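PDB 3ON7: oxidoreductase, iron/ascorbate family, which probably uses iron(II) and oxygen to decarboxylate 2-oxoglutarate, forming ethylene or, coupled to arginine oxidation, succinate. Local coordinates for residues I7-A12 with N32-K37; G215-E220 with Y264-Y269; R63-G68 with Y93-I98. All blocks are in the same frame, centred on the assembly; numbering follows the deposited sequence.

Interaction 1: residues I7-A12 with N32-K37; sequences IDYRAA and NHPIDK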
ATOM      1  N   ILE B   7     -28.106  29.454  -5.123  1.00 25.58           N
ATOM      2  CA  ILE B   7     -29.472  29.108  -4.723  1.00 24.77           C
ATOM      3  C   ILE B   7     -29.626  29.264  -3.224  1.00 23.59           C
ATOM      4  O   ILE B   7     -28.888  28.664  -2.465  1.00 22.02           O
ATOM      5  CB  ILE B   7     -29.830  27.673  -5.113  1.00 22.92           C
ATOM      6  CG1 ILE B   7     -29.788  27.520  -6.640  1.00 24.71           C
ATOM      7  CG2 ILE B   7     -31.216  27.333  -4.594  1.00 22.51           C
ATOM      8  CD1 ILE B   7     -29.653  26.089  -7.112  1.00 20.02           C
ATOM      9  N   ASP B   8     -30.584  30.078  -2.800  1.00 25.04           N
ATOM     10  CA  ASP B   8     -30.879  30.264  -1.374  1.00 25.61           C
ATOM     11  C   ASP B   8     -31.570  29.031  -0.804  1.00 25.02           C
ATOM     12  O   ASP B   8     -32.658  28.670  -1.226  1.00 26.88           O
ATOM     13  CB  ASP B   8     -31.767  31.489  -1.186  1.00 27.17           C
ATOM     14  CG  ASP B   8     -31.842  31.949   0.243  1.00 26.90           C
ATOM     15  OD1 ASP B   8     -32.150  31.135   1.127  1.00 31.11           O
ATOM     16  OD2 ASP B   8     -31.636  33.151   0.473  1.00 29.61           O
ATOM     17  N   TYR B   9     -30.917  28.400   0.163  1.00 25.91           N
ATOM     18  CA  TYR B   9     -31.388  27.169   0.794  1.00 25.73           C
ATOM     19  C   TYR B   9     -32.785  27.355   1.327  1.00 28.13           C
ATOM     20  O   TYR B   9     -33.577  26.425   1.321  1.00 29.18           O
ATOM     21  CB  TYR B   9     -30.446  26.810   1.944  1.00 24.03           C
ATOM     22  CG  TYR B   9     -30.856  25.624   2.788  1.00 27.58           C
ATOM     23  CD1 TYR B   9     -30.540  24.320   2.394  1.00 26.49           C
ATOM     24  CD2 TYR B   9     -31.530  25.798   4.002  1.00 27.44           C
ATOM     25  CE1 TYR B   9     -30.890  23.236   3.179  1.00 24.76           C
ATOM     26  CE2 TYR B   9     -31.903  24.702   4.781  1.00 29.25           C
ATOM     27  CZ  TYR B   9     -31.564  23.427   4.358  1.00 26.05           C
ATOM     28  OH  TYR B   9     -31.914  22.333   5.104  1.00 27.04           O
ATOM     29  N   ARG B  10     -33.082  28.565   1.792  1.00 29.96           N
ATOM     30  CA  ARG B  10     -34.354  28.836   2.451  1.00 32.24           C
ATOM     31  C   ARG B  10     -35.539  28.857   1.496  1.00 32.33           C
ATOM     32  O   ARG B  10     -36.660  28.604   1.932  1.00 33.72           O
ATOM     33  CB  ARG B  10     -34.295  30.155   3.232  1.00 32.00           C
ATOM     34  CG  ARG B  10     -33.260  30.165   4.356  1.00 32.30           C
ATOM     35  CD  ARG B  10     -33.003  31.563   4.868  1.00 35.90           C
ATOM     36  NE  ARG B  10     -32.567  32.457   3.799  1.00 37.84           N
ATOM     37  CZ  ARG B  10     -32.291  33.747   3.955  1.00 37.94           C
ATOM     38  NH1 ARG B  10     -32.397  34.321   5.143  1.00 36.07           N
ATOM     39  NH2 ARG B  10     -31.899  34.468   2.911  1.00 37.40           N
ATOM     40  N   ALA B  11     -35.306  29.145   0.211  1.00 31.89           N
ATOM     41  CA  ALA B  11     -36.408  29.211  -0.758  1.00 33.16           C
ATOM     42  C   ALA B  11     -37.143  27.868  -0.898  1.00 33.78           C
ATOM     43  O   ALA B  11     -36.546  26.795  -0.742  1.00 32.73           O
ATOM     44  CB  ALA B  11     -35.899  29.669  -2.087  1.00 32.75           C
ATOM     45  N   ALA B  12     -38.445  27.934  -1.170  1.00 36.74           N
ATOM     46  CA  ALA B  12     -39.296  26.728  -1.261  1.00 37.70           C
ATOM     47  C   ALA B  12     -38.903  25.819  -2.421  1.00 38.65           C
ATOM     48  O   ALA B  12     -38.937  24.581  -2.298  1.00 40.19           O
ATOM     49  CB  ALA B  12     -40.744  27.126  -1.402  1.00 40.24           C
ATOM     50  N   ASN B  32     -27.234  30.645   2.703  1.00 24.25           N
ATOM     51  CA  ASN B  32     -28.096  30.570   3.882  1.00 27.00           C
ATOM     52  C   ASN B  32     -28.419  29.140   4.294  1.00 27.26           C
ATOM     53  O   ASN B  32     -29.573  28.811   4.539  1.00 27.91           O
ATOM     54  CB  ASN B  32     -29.387  31.330   3.607  1.00 28.82           C
ATOM     55  CG  ASN B  32     -29.137  32.794   3.374  1.00 33.31           C
ATOM     56  OD1 ASN B  32     -28.967  33.229   2.243  1.00 36.52           O
ATOM     57  ND2 ASN B  32     -29.073  33.558   4.454  1.00 29.08           N
ATOM     58  N   HIS B  33     -27.397  28.295   4.319  1.00 26.81           N
ATOM     59  CA  HIS B  33     -27.530  26.890   4.722  1.00 26.59           C
ATOM     60  C   HIS B  33     -27.575  26.776   6.246  1.00 28.57           C
ATOM     61  O   HIS B  33     -27.308  27.756   6.947  1.00 29.01           O
ATOM     62  CB  HIS B  33     -26.365  26.052   4.149  1.00 26.50           C
ATOM     63  CG  HIS B  33     -25.015  26.596   4.480  1.00 25.03           C
ATOM     64  ND1 HIS B  33     -24.369  26.318   5.665  1.00 24.94           N
ATOM     65  CD2 HIS B  33     -24.203  27.441   3.796  1.00 25.34           C
ATOM     66  CE1 HIS B  33     -23.216  26.966   5.696  1.00 24.99           C
ATOM     67  NE2 HIS B  33     -23.091  27.654   4.575  1.00 22.07           N
ATOM     68  N   PRO B  34     -27.911  25.583   6.768  1.00 29.10           N
ATOM     69  CA  PRO B  34     -28.078  25.419   8.207  1.00 31.94           C
ATOM     70  C   PRO B  34     -26.827  25.281   9.052  1.00 30.54           C
ATOM     71  O   PRO B  34     -26.947  25.122  10.253  1.00 31.94           O
ATOM     72  CB  PRO B  34     -28.884  24.106   8.334  1.00 32.22           C
ATOM     73  CG  PRO B  34     -29.220  23.688   6.981  1.00 33.67           C
ATOM     74  CD  PRO B  34     -28.291  24.363   6.046  1.00 30.92           C
ATOM     75  N   ILE B  35     -25.642  25.307   8.463  1.00 31.07           N
ATOM     76  CA  ILE B  35     -24.442  25.142   9.259  1.00 30.30           C
ATOM     77  C   ILE B  35     -24.017  26.484   9.854  1.00 31.56           C
ATOM     78  O   ILE B  35     -23.720  27.455   9.136  1.00 30.98           O
ATOM     79  CB  ILE B  35     -23.315  24.500   8.474  1.00 28.01           C
ATOM     80  CG1 ILE B  35     -23.699  23.069   8.061  1.00 30.07           C
ATOM     81  CG2 ILE B  35     -22.073  24.452   9.309  1.00 27.15           C
ATOM     82  CD1 ILE B  35     -22.546  22.265   7.488  1.00 22.66           C
ATOM     83  N   ASP B  36     -24.006  26.509  11.182  1.00 33.74           N
ATOM     84  CA  ASP B  36     -23.689  27.712  11.966  1.00 36.17           C
ATOM     85  C   ASP B  36     -22.443  28.406  11.428  1.00 35.41           C
ATOM     86  O   ASP B  36     -21.338  27.851  11.465  1.00 33.54           O
ATOM     87  CB  ASP B  36     -23.501  27.340  13.438  1.00 36.55           C
ATOM     88  CG  ASP B  36     -23.208  28.545  14.329  1.00 45.94           C
ATOM     89  OD1 ASP B  36     -23.542  29.706  13.942  1.00 48.90           O
ATOM     90  OD2 ASP B  36     -22.641  28.306  15.429  1.00 47.70           O
ATOM     91  N   LYS B  37     -22.665  29.623  10.941  1.00 36.82           N
ATOM     92  CA  LYS B  37     -21.662  30.512  10.339  0.50 37.35           C
ATOM     93  C   LYS B  37     -20.459  30.740  11.250  1.00 36.88           C
ATOM     94  O   LYS B  37     -19.297  30.870  10.809  1.00 37.24           O
ATOM     95  CB  LYS B  37     -22.329  31.880  10.074  0.50 38.15           C
ATOM     96  CG  LYS B  37     -21.678  32.740   8.993  0.50 40.63           C
ATOM     97  CD  LYS B  37     -22.600  33.881   8.564  0.50 37.71           C
TER
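Tyr-9 and Pro-34 make a CH-pi contact where parallel strands 6-8 and 27-31 run out into loops at one margin of the main sheet of this cupin-type oxygenase fold. Pro-34 crosses the tyrosine at about a right angle and sets CD over the ring centre, 3.8 Å from the Tyr-9 centroid and 13° off the ring normal. Its CG closes to 3.5 Å from Tyr-9 CZ. Leu-116 of helix 103-126 touches both side chains, and Glu-119 is hydrogen-bonded to Tyr-9 OH. The other half of the contact lies on the solvent side, between two exposed residues, though its atoms are no farther apart. There the guanidinium of Arg-10 lies flat on the amide of Asn-32, the planes 8° apart and Arg-10 CZ 3.3 Å from Asn-32 CG. Arg-10 grips Asp-8 side-on in a salt bridge, NE and NH2 each meeting one carboxylate oxygen through its syn lone pair. An alanine in place of this aspartate would probably leave the guanidinium without its counter-charge, free to swing off Asn-32, and the Arg-10 N-H without its turn acceptor. The same carboxylate closes an Asx turn: Asp-8 OD1 takes Arg-10 N on its anti lone pair at 2.8 Å.

Interaction 2: residues G215-E220 with Y264-Y269; sequences GDMLQE and YTADSY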
ATOM      1  N   GLY B 215     -19.246  13.639  -7.748  1.00 16.57           N
ATOM      2  CA  GLY B 215     -17.963  12.943  -7.960  1.00 16.59           C
ATOM      3  C   GLY B 215     -18.139  11.700  -8.838  1.00 18.46           C
ATOM      4  O   GLY B 215     -19.276  11.257  -9.087  1.00 16.52           O
ATOM      5  N   ASP B 216     -17.022  11.141  -9.321  1.00 18.17           N
ATOM      6  CA  ASP B 216     -17.066  10.047 -10.304  1.00 18.52           C
ATOM      7  C   ASP B 216     -17.957   8.880  -9.907  1.00 18.96           C
ATOM      8  O   ASP B 216     -18.628   8.281 -10.755  1.00 17.94           O
ATOM      9  CB  ASP B 216     -15.666   9.494 -10.581  1.00 19.71           C
ATOM     10  CG  ASP B 216     -14.833  10.438 -11.396  1.00 22.71           C
ATOM     11  OD1 ASP B 216     -15.425  11.415 -11.897  1.00 21.41           O
ATOM     12  OD2 ASP B 216     -13.603  10.214 -11.516  1.00 20.93           O
HETATM   13  N   MSE B 217     -17.956   8.537  -8.629  1.00 17.82           N
HETATM   14  CA  MSE B 217     -18.775   7.420  -8.185  1.00 17.56           C
HETATM   15  C   MSE B 217     -20.300   7.656  -8.286  1.00 17.79           C
HETATM   16  O   MSE B 217     -21.037   6.705  -8.516  1.00 19.24           O
HETATM   17  CB  MSE B 217     -18.354   6.966  -6.801  1.00 17.78           C
HETATM   18  CG  MSE B 217     -17.083   6.123  -6.826  1.00 18.94           C
HETATM   19 SE   MSE B 217     -16.485   5.807  -5.033  0.75 13.95          SE
HETATM   20  CE  MSE B 217     -14.742   5.071  -5.420  1.00 18.63           C
ATOM     21  N   LEU B 218     -20.765   8.896  -8.164  1.00 17.91           N
ATOM     22  CA  LEU B 218     -22.196   9.211  -8.386  1.00 20.47           C
ATOM     23  C   LEU B 218     -22.522   9.324  -9.875  1.00 21.00           C
ATOM     24  O   LEU B 218     -23.649   8.995 -10.296  1.00 21.10           O
ATOM     25  CB  LEU B 218     -22.634  10.498  -7.633  1.00 18.71           C
ATOM     26  CG  LEU B 218     -24.129  10.838  -7.631  1.00 19.59           C
ATOM     27  CD1 LEU B 218     -24.984   9.643  -7.214  1.00 17.04           C
ATOM     28  CD2 LEU B 218     -24.425  12.040  -6.699  1.00 17.94           C
ATOM     29  N   GLN B 219     -21.546   9.777 -10.670  1.00 21.00           N
ATOM     30  CA  GLN B 219     -21.689   9.717 -12.120  1.00 22.83           C
ATOM     31  C   GLN B 219     -21.914   8.277 -12.552  1.00 24.16           C
ATOM     32  O   GLN B 219     -22.837   7.985 -13.331  1.00 25.76           O
ATOM     33  CB  GLN B 219     -20.495  10.316 -12.849  1.00 21.69           C
ATOM     34  CG  GLN B 219     -20.679  10.355 -14.361  1.00 25.68           C
ATOM     35  CD  GLN B 219     -19.526  11.011 -15.120  1.00 27.96           C
ATOM     36  OE1 GLN B 219     -19.193  12.165 -14.898  1.00 25.25           O
ATOM     37  NE2 GLN B 219     -18.956  10.281 -16.063  1.00 38.59           N
ATOM     38  N   GLU B 220     -21.082   7.376 -12.034  1.00 23.50           N
ATOM     39  CA  GLU B 220     -21.204   5.956 -12.343  1.00 23.76           C
ATOM     40  C   GLU B 220     -22.526   5.390 -11.836  1.00 24.76           C
ATOM     41  O   GLU B 220     -23.172   4.636 -12.549  1.00 23.86           O
ATOM     42  CB  GLU B 220     -20.043   5.175 -11.722  1.00 23.49           C
ATOM     43  CG  GLU B 220     -20.079   3.672 -11.970  1.00 26.50           C
ATOM     44  CD  GLU B 220     -19.901   3.288 -13.433  1.00 26.38           C
ATOM     45  OE1 GLU B 220     -19.412   4.100 -14.256  1.00 30.02           O
ATOM     46  OE2 GLU B 220     -20.235   2.150 -13.758  1.00 26.32           O
ATOM     47  N   TYR B 264     -19.165  -2.013 -11.394  1.00 20.94           N
ATOM     48  CA  TYR B 264     -18.330  -1.691 -10.253  1.00 21.78           C
ATOM     49  C   TYR B 264     -19.026  -1.618  -8.899  1.00 21.29           C
ATOM     50  O   TYR B 264     -20.150  -1.146  -8.778  1.00 20.95           O
ATOM     51  CB  TYR B 264     -17.694  -0.308 -10.455  1.00 22.00           C
ATOM     52  CG  TYR B 264     -16.877  -0.094 -11.711  1.00 20.72           C
ATOM     53  CD1 TYR B 264     -15.546  -0.501 -11.776  1.00 26.37           C
ATOM     54  CD2 TYR B 264     -17.403   0.596 -12.798  1.00 22.25           C
ATOM     55  CE1 TYR B 264     -14.778  -0.251 -12.915  1.00 26.77           C
ATOM     56  CE2 TYR B 264     -16.649   0.857 -13.924  1.00 24.45           C
ATOM     57  CZ  TYR B 264     -15.334   0.428 -13.982  1.00 29.51           C
ATOM     58  OH  TYR B 264     -14.582   0.660 -15.111  1.00 34.85           O
ATOM     59  N   THR B 265     -18.294  -2.028  -7.871  1.00 22.49           N
ATOM     60  CA  THR B 265     -18.506  -1.540  -6.516  1.00 20.35           C
ATOM     61  C   THR B 265     -17.577  -0.334  -6.307  1.00 19.77           C
ATOM     62  O   THR B 265     -16.712  -0.047  -7.143  1.00 18.80           O
ATOM     63  CB  THR B 265     -18.138  -2.598  -5.487  1.00 20.66           C
ATOM     64  OG1 THR B 265     -16.773  -2.959  -5.685  1.00 23.47           O
ATOM     65  CG2 THR B 265     -19.019  -3.830  -5.626  1.00 14.80           C
ATOM     66  N   ALA B 266     -17.737   0.377  -5.200  1.00 19.65           N
ATOM     67  CA  ALA B 266     -16.879   1.550  -4.947  1.00 18.92           C
ATOM     68  C   ALA B 266     -15.422   1.076  -4.811  1.00 19.89           C
ATOM     69  O   ALA B 266     -14.492   1.697  -5.342  1.00 19.23           O
ATOM     70  CB  ALA B 266     -17.328   2.297  -3.708  1.00 15.44           C
ATOM     71  N   ASP B 267     -15.248  -0.045  -4.122  1.00 18.38           N
ATOM     72  CA  ASP B 267     -13.946  -0.662  -3.950  1.00 18.27           C
ATOM     73  C   ASP B 267     -13.317  -1.072  -5.294  1.00 19.06           C
ATOM     74  O   ASP B 267     -12.171  -0.765  -5.550  1.00 19.57           O
ATOM     75  CB  ASP B 267     -14.094  -1.881  -3.031  1.00 18.55           C
ATOM     76  CG  ASP B 267     -12.756  -2.399  -2.506  1.00 20.97           C
ATOM     77  OD1 ASP B 267     -12.027  -1.665  -1.812  1.00 22.17           O
ATOM     78  OD2 ASP B 267     -12.449  -3.569  -2.779  1.00 21.60           O
ATOM     79  N   SER B 268     -14.056  -1.761  -6.157  1.00 19.06           N
ATOM     80  CA  SER B 268     -13.484  -2.195  -7.431  1.00 18.41           C
ATOM     81  C   SER B 268     -13.275  -1.018  -8.358  1.00 16.78           C
ATOM     82  O   SER B 268     -12.424  -1.075  -9.239  1.00 17.47           O
ATOM     83  CB  SER B 268     -14.350  -3.283  -8.110  1.00 19.59           C
ATOM     84  OG  SER B 268     -15.553  -2.743  -8.655  1.00 20.90           O
ATOM     85  N   TYR B 269     -14.056   0.044  -8.184  1.00 16.81           N
ATOM     86  CA  TYR B 269     -13.878   1.247  -8.976  1.00 17.93           C
ATOM     87  C   TYR B 269     -12.557   1.923  -8.607  1.00 18.86           C
ATOM     88  O   TYR B 269     -11.801   2.335  -9.476  1.00 19.36           O
ATOM     89  CB  TYR B 269     -15.040   2.217  -8.755  1.00 19.12           C
ATOM     90  CG  TYR B 269     -15.045   3.394  -9.702  1.00 17.03           C
ATOM     91  CD1 TYR B 269     -15.621   3.299 -10.951  1.00 19.13           C
ATOM     92  CD2 TYR B 269     -14.459   4.594  -9.351  1.00 19.80           C
ATOM     93  CE1 TYR B 269     -15.631   4.382 -11.820  1.00 19.12           C
ATOM     94  CE2 TYR B 269     -14.455   5.669 -10.213  1.00 18.76           C
ATOM     95  CZ  TYR B 269     -15.038   5.559 -11.450  1.00 23.28           C
ATOM     96  OH  TYR B 269     -15.033   6.640 -12.316  1.00 24.97           O
TER
HETATM   97  O   HOH W   1     -17.845   7.968 -13.306  1.00 29.42           O
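Met-217, a selenomethionine here, reaches across to the start of helix 266-277 with its chain extended beyond CG, bringing SE to 3.8 Å from Ala-266 CB and CE to 3.4 Å from Ala-266 O. Its CG passes 3.9 Å from CD2 of Tyr-269 as the two side chains run antiparallel past one another. At the far end of that ring, Tyr-269 OH lies 3.4 Å from Asp-216 CB, and a water that donates to Asp-216 O also hydrogen-bonds the hydroxyl. The Glu-220 chain bends at chi2 (66°), turning CD toward Tyr-264; Glu-220 OE2 then lies at the ring edge, 3.4 Å from Tyr-264 CD2, carboxylate and ring planes 86° apart. Tyr-269 in turn sets CD1 over the centre of one Tyr-264 face. A second shell holds these groups: Ser-261 OG bonds both Glu-220 OE2 and the backbone N of Tyr-264, while the Asp-216 carboxylate is shared between Ser-228 and a salt bridge to Arg-273. The Asp-216 backbone also bonds Asp-176, which with His-174 and His-231 probably forms the family's iron-binding facial triad. Within 264-269, Ser-268 N donates to Thr-265 OG1 and Thr-265 N to Ser-268 OG, a capping box at the helix N-terminus.

Interaction 3: residues R63-G68 with Y93-I98; sequences RETHDG and YPWGRI
The ring of Tyr-93 meets Asp-67 CB and His-66 O at its edge, with CD2 3.9 Å from Asp-67 CB, while one face carries CZ2 of Trp-95, offset toward the rim. Tyr-93 CB sits likewise over an indole face. Also at the tyrosine edge, in plane, a water donates to both Tyr-93 OH and His-66 O. The far rim of the indole points at the other loop: Thr-65 O lies at the indole edge, 4.1 Å from Trp-95 CH2, and Trp-95 CZ3 approaches Asp-67 CG obliquely at 3.8 Å, carboxylate and ring planes 49° apart. On the pyrrole side, Trp-95 NE1 is hydrogen-bonded to His-148 O. Between these rings and the 96-97 backbone lies the buried Asp-67 carboxylate. Its CG stands between the backbone N and the carbonyl carbon (chi1 60°), and OD2 accepts from Arg-97 N through its anti lone pair at 2.9 Å and 153°. Asp-67 OD1 takes Thr-65 OG1 on its syn side, out of the carboxylate plane, and also bonds Asn-62 ND2; together these would probably limit the carboxylate's rotation. OD2 also lies 3.4 Å from Gly-96 CA, where a side chain would be tight. His-66 ND1 is hydrogen-bonded to OXT of Leu-280 of a second subunit. Tyr-93 to Gly-96 form a type I beta turn, and an aspartate taking up the N-H just past it joins the loops flanking antiparallel strands 68-70 and 88-92.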
ATOM      1  N   ARG B  63       1.944   6.915   8.593  1.00 22.23           N
ATOM      2  CA  ARG B  63       2.354   6.373   7.311  1.00 25.22           C
ATOM      3  C   ARG B  63       1.434   5.274   6.837  1.00 23.53           C
ATOM      4  O   ARG B  63       1.224   5.140   5.646  1.00 26.85           O
ATOM      5  CB  ARG B  63       3.799   5.851   7.364  1.00 27.18           C
ATOM      6  CG  ARG B  63       4.831   6.823   6.855  1.00 34.92           C
ATOM      7  CD  ARG B  63       4.886   8.081   7.669  1.00 44.87           C
ATOM      8  NE  ARG B  63       5.834   9.034   7.090  1.00 53.82           N
ATOM      9  CZ  ARG B  63       5.886  10.334   7.384  1.00 56.09           C
ATOM     10  NH1 ARG B  63       5.031  10.880   8.265  1.00 40.35           N
ATOM     11  NH2 ARG B  63       6.803  11.097   6.785  1.00 57.46           N
ATOM     12  N   GLU B  64       0.896   4.479   7.751  1.00 24.31           N
ATOM     13  CA  GLU B  64       0.009   3.398   7.346  1.00 24.07           C
ATOM     14  C   GLU B  64      -1.302   3.898   6.788  1.00 23.73           C
ATOM     15  O   GLU B  64      -1.681   3.511   5.684  1.00 24.42           O
ATOM     16  CB  GLU B  64      -0.272   2.421   8.497  1.00 25.24           C
ATOM     17  CG  GLU B  64      -0.882   1.127   7.995  1.00 25.46           C
ATOM     18  CD  GLU B  64      -1.330   0.189   9.079  1.00 29.10           C
ATOM     19  OE1 GLU B  64      -1.111   0.473  10.282  1.00 26.73           O
ATOM     20  OE2 GLU B  64      -1.916  -0.849   8.703  1.00 23.22           O
ATOM     21  N   THR B  65      -1.985   4.746   7.561  1.00 21.62           N
ATOM     22  CA  THR B  65      -3.358   5.149   7.274  1.00 20.74           C
ATOM     23  C   THR B  65      -3.540   6.608   6.797  1.00 19.14           C
ATOM     24  O   THR B  65      -4.653   7.034   6.521  1.00 19.20           O
ATOM     25  CB  THR B  65      -4.254   4.898   8.496  1.00 22.58           C
ATOM     26  OG1 THR B  65      -3.720   5.558   9.646  1.00 19.25           O
ATOM     27  CG2 THR B  65      -4.317   3.408   8.799  1.00 24.75           C
ATOM     28  N   HIS B  66      -2.455   7.363   6.683  1.00 18.91           N
ATOM     29  CA  HIS B  66      -2.500   8.717   6.117  1.00 17.78           C
ATOM     30  C   HIS B  66      -3.525   9.665   6.768  1.00 17.59           C
ATOM     31  O   HIS B  66      -4.118  10.514   6.114  1.00 16.61           O
ATOM     32  CB  HIS B  66      -2.667   8.628   4.597  1.00 18.28           C
ATOM     33  CG  HIS B  66      -1.492   7.993   3.922  1.00 16.85           C
ATOM     34  ND1 HIS B  66      -1.481   6.668   3.545  1.00 19.74           N
ATOM     35  CD2 HIS B  66      -0.266   8.484   3.609  1.00 19.69           C
ATOM     36  CE1 HIS B  66      -0.304   6.371   3.014  1.00 21.43           C
ATOM     37  NE2 HIS B  66       0.458   7.447   3.057  1.00 15.55           N
ATOM     38  N   ASP B  67      -3.699   9.521   8.079  1.00 16.80           N
ATOM     39  CA  ASP B  67      -4.424  10.486   8.876  1.00 15.95           C
ATOM     40  C   ASP B  67      -3.418  11.372   9.611  1.00 17.10           C
ATOM     41  O   ASP B  67      -2.385  10.886  10.095  1.00 17.74           O
ATOM     42  CB  ASP B  67      -5.381   9.797   9.872  1.00 16.43           C
ATOM     43  CG  ASP B  67      -4.677   8.853  10.873  1.00 17.44           C
ATOM     44  OD1 ASP B  67      -3.911   7.965  10.429  1.00 18.55           O
ATOM     45  OD2 ASP B  67      -4.927   8.972  12.106  1.00 21.27           O
ATOM     46  N   GLY B  68      -3.710  12.672   9.689  1.00 16.47           N
ATOM     47  CA  GLY B  68      -2.842  13.606  10.429  1.00 15.45           C
ATOM     48  C   GLY B  68      -2.323  14.748   9.572  1.00 14.93           C
ATOM     49  O   GLY B  68      -2.938  15.115   8.580  1.00 15.66           O
ATOM     50  N   TYR B  93     -10.277  12.364  10.115  1.00 16.14           N
ATOM     51  CA  TYR B  93     -11.320  11.337  10.159  1.00 16.74           C
ATOM     52  C   TYR B  93     -11.826  11.177  11.586  1.00 16.67           C
ATOM     53  O   TYR B  93     -11.048  11.291  12.515  1.00 17.54           O
ATOM     54  CB  TYR B  93     -10.760   9.963   9.734  1.00 16.40           C
ATOM     55  CG  TYR B  93     -10.200   9.873   8.346  1.00 12.24           C
ATOM     56  CD1 TYR B  93     -11.011   9.542   7.264  1.00 18.03           C
ATOM     57  CD2 TYR B  93      -8.854  10.094   8.112  1.00 18.25           C
ATOM     58  CE1 TYR B  93     -10.502   9.454   5.991  1.00 17.07           C
ATOM     59  CE2 TYR B  93      -8.322   9.992   6.853  1.00 13.51           C
ATOM     60  CZ  TYR B  93      -9.146   9.673   5.790  1.00 18.05           C
ATOM     61  OH  TYR B  93      -8.613   9.585   4.533  1.00 13.53           O
ATOM     62  N   PRO B  94     -13.119  10.855  11.772  1.00 17.88           N
ATOM     63  CA  PRO B  94     -13.652  10.585  13.118  1.00 19.36           C
ATOM     64  C   PRO B  94     -12.831   9.555  13.904  1.00 19.65           C
ATOM     65  O   PRO B  94     -12.685   9.663  15.125  1.00 20.62           O
ATOM     66  CB  PRO B  94     -15.036  10.006  12.827  1.00 21.78           C
ATOM     67  CG  PRO B  94     -15.407  10.559  11.501  1.00 19.69           C
ATOM     68  CD  PRO B  94     -14.150  10.713  10.733  1.00 17.06           C
ATOM     69  N   TRP B  95     -12.299   8.571  13.185  1.00 19.17           N
ATOM     70  CA  TRP B  95     -11.471   7.520  13.759  1.00 19.36           C
ATOM     71  C   TRP B  95      -9.995   7.886  13.908  1.00 18.46           C
ATOM     72  O   TRP B  95      -9.223   7.164  14.547  1.00 18.51           O
ATOM     73  CB  TRP B  95     -11.570   6.249  12.905  1.00 18.67           C
ATOM     74  CG  TRP B  95     -11.287   6.433  11.435  1.00 15.31           C
ATOM     75  CD1 TRP B  95     -12.208   6.549  10.448  1.00 15.45           C
ATOM     76  CD2 TRP B  95     -10.006   6.486  10.795  1.00 12.78           C
ATOM     77  NE1 TRP B  95     -11.593   6.662   9.231  1.00 12.79           N
ATOM     78  CE2 TRP B  95     -10.238   6.635   9.413  1.00 15.42           C
ATOM     79  CE3 TRP B  95      -8.684   6.411  11.251  1.00 14.92           C
ATOM     80  CZ2 TRP B  95      -9.201   6.737   8.482  1.00 13.03           C
ATOM     81  CZ3 TRP B  95      -7.647   6.520  10.324  1.00 18.80           C
ATOM     82  CH2 TRP B  95      -7.918   6.658   8.949  1.00 14.51           C
ATOM     83  N   GLY B  96      -9.594   8.998  13.326  1.00 18.40           N
ATOM     84  CA  GLY B  96      -8.173   9.273  13.178  1.00 18.88           C
ATOM     85  C   GLY B  96      -7.617  10.229  14.213  1.00 20.56           C
ATOM     86  O   GLY B  96      -8.295  10.617  15.166  1.00 20.28           O
ATOM     87  N   ARG B  97      -6.370  10.626  14.004  1.00 21.49           N
ATOM     88  CA  ARG B  97      -5.703  11.492  14.944  1.00 20.21           C
ATOM     89  C   ARG B  97      -6.125  12.919  14.756  1.00 18.70           C
ATOM     90  O   ARG B  97      -6.086  13.444  13.658  1.00 19.26           O
ATOM     91  CB  ARG B  97      -4.208  11.423  14.771  1.00 20.00           C
ATOM     92  CG  ARG B  97      -3.542  11.872  16.032  1.00 25.46           C
ATOM     93  CD  ARG B  97      -2.115  11.802  15.902  1.00 24.18           C
ATOM     94  NE  ARG B  97      -1.442  12.365  17.040  1.00 20.95           N
ATOM     95  CZ  ARG B  97      -0.134  12.585  17.059  1.00 21.74           C
ATOM     96  NH1 ARG B  97       0.600  12.283  15.981  1.00 19.60           N
ATOM     97  NH2 ARG B  97       0.439  13.101  18.148  1.00 19.92           N
ATOM     98  N   ILE B  98      -6.499  13.551  15.859  1.00 21.06           N
ATOM     99  CA  ILE B  98      -6.912  14.950  15.873  1.00 20.18           C
ATOM    100  C   ILE B  98      -6.337  15.590  17.147  1.00 20.21           C
ATOM    101  O   ILE B  98      -6.397  14.990  18.207  1.00 17.90           O
ATOM    102  CB  ILE B  98      -8.451  15.079  15.887  1.00 19.04           C
ATOM    103  CG1 ILE B  98      -9.069  14.216  14.780  1.00 21.60           C
ATOM    104  CG2 ILE B  98      -8.853  16.531  15.695  1.00 16.66           C
ATOM    105  CD1 ILE B  98     -10.543  14.218  14.759  1.00 16.32           C
TER
HETATM  106  O   HOH W   2      -5.956   9.905   4.285  1.00 14.49           O

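How the interactions relate
The three contacts are separate, their nearest atoms 13 to 15 Å apart, yet interactions 1 and 3 sit by the two outermost strands, 6-8 and 68-70, of one eight-stranded sheet, and residues of both touch helix 103-126. Interaction 1 is a surface contact, with no buried residue among those that touch, and relies on a proline–aromatic pair and a stacked guanidinium. Interactions 2 and 3 are partly buried. Interaction 2 joins two helix starts by apolar and ring-edge contacts, without a direct hydrogen bond across; interaction 3 does have one, to a buried carboxylate. In the assembly these last two meet: Asp-267 hydrogen-bonds Arg-63 of a neighbouring subunit.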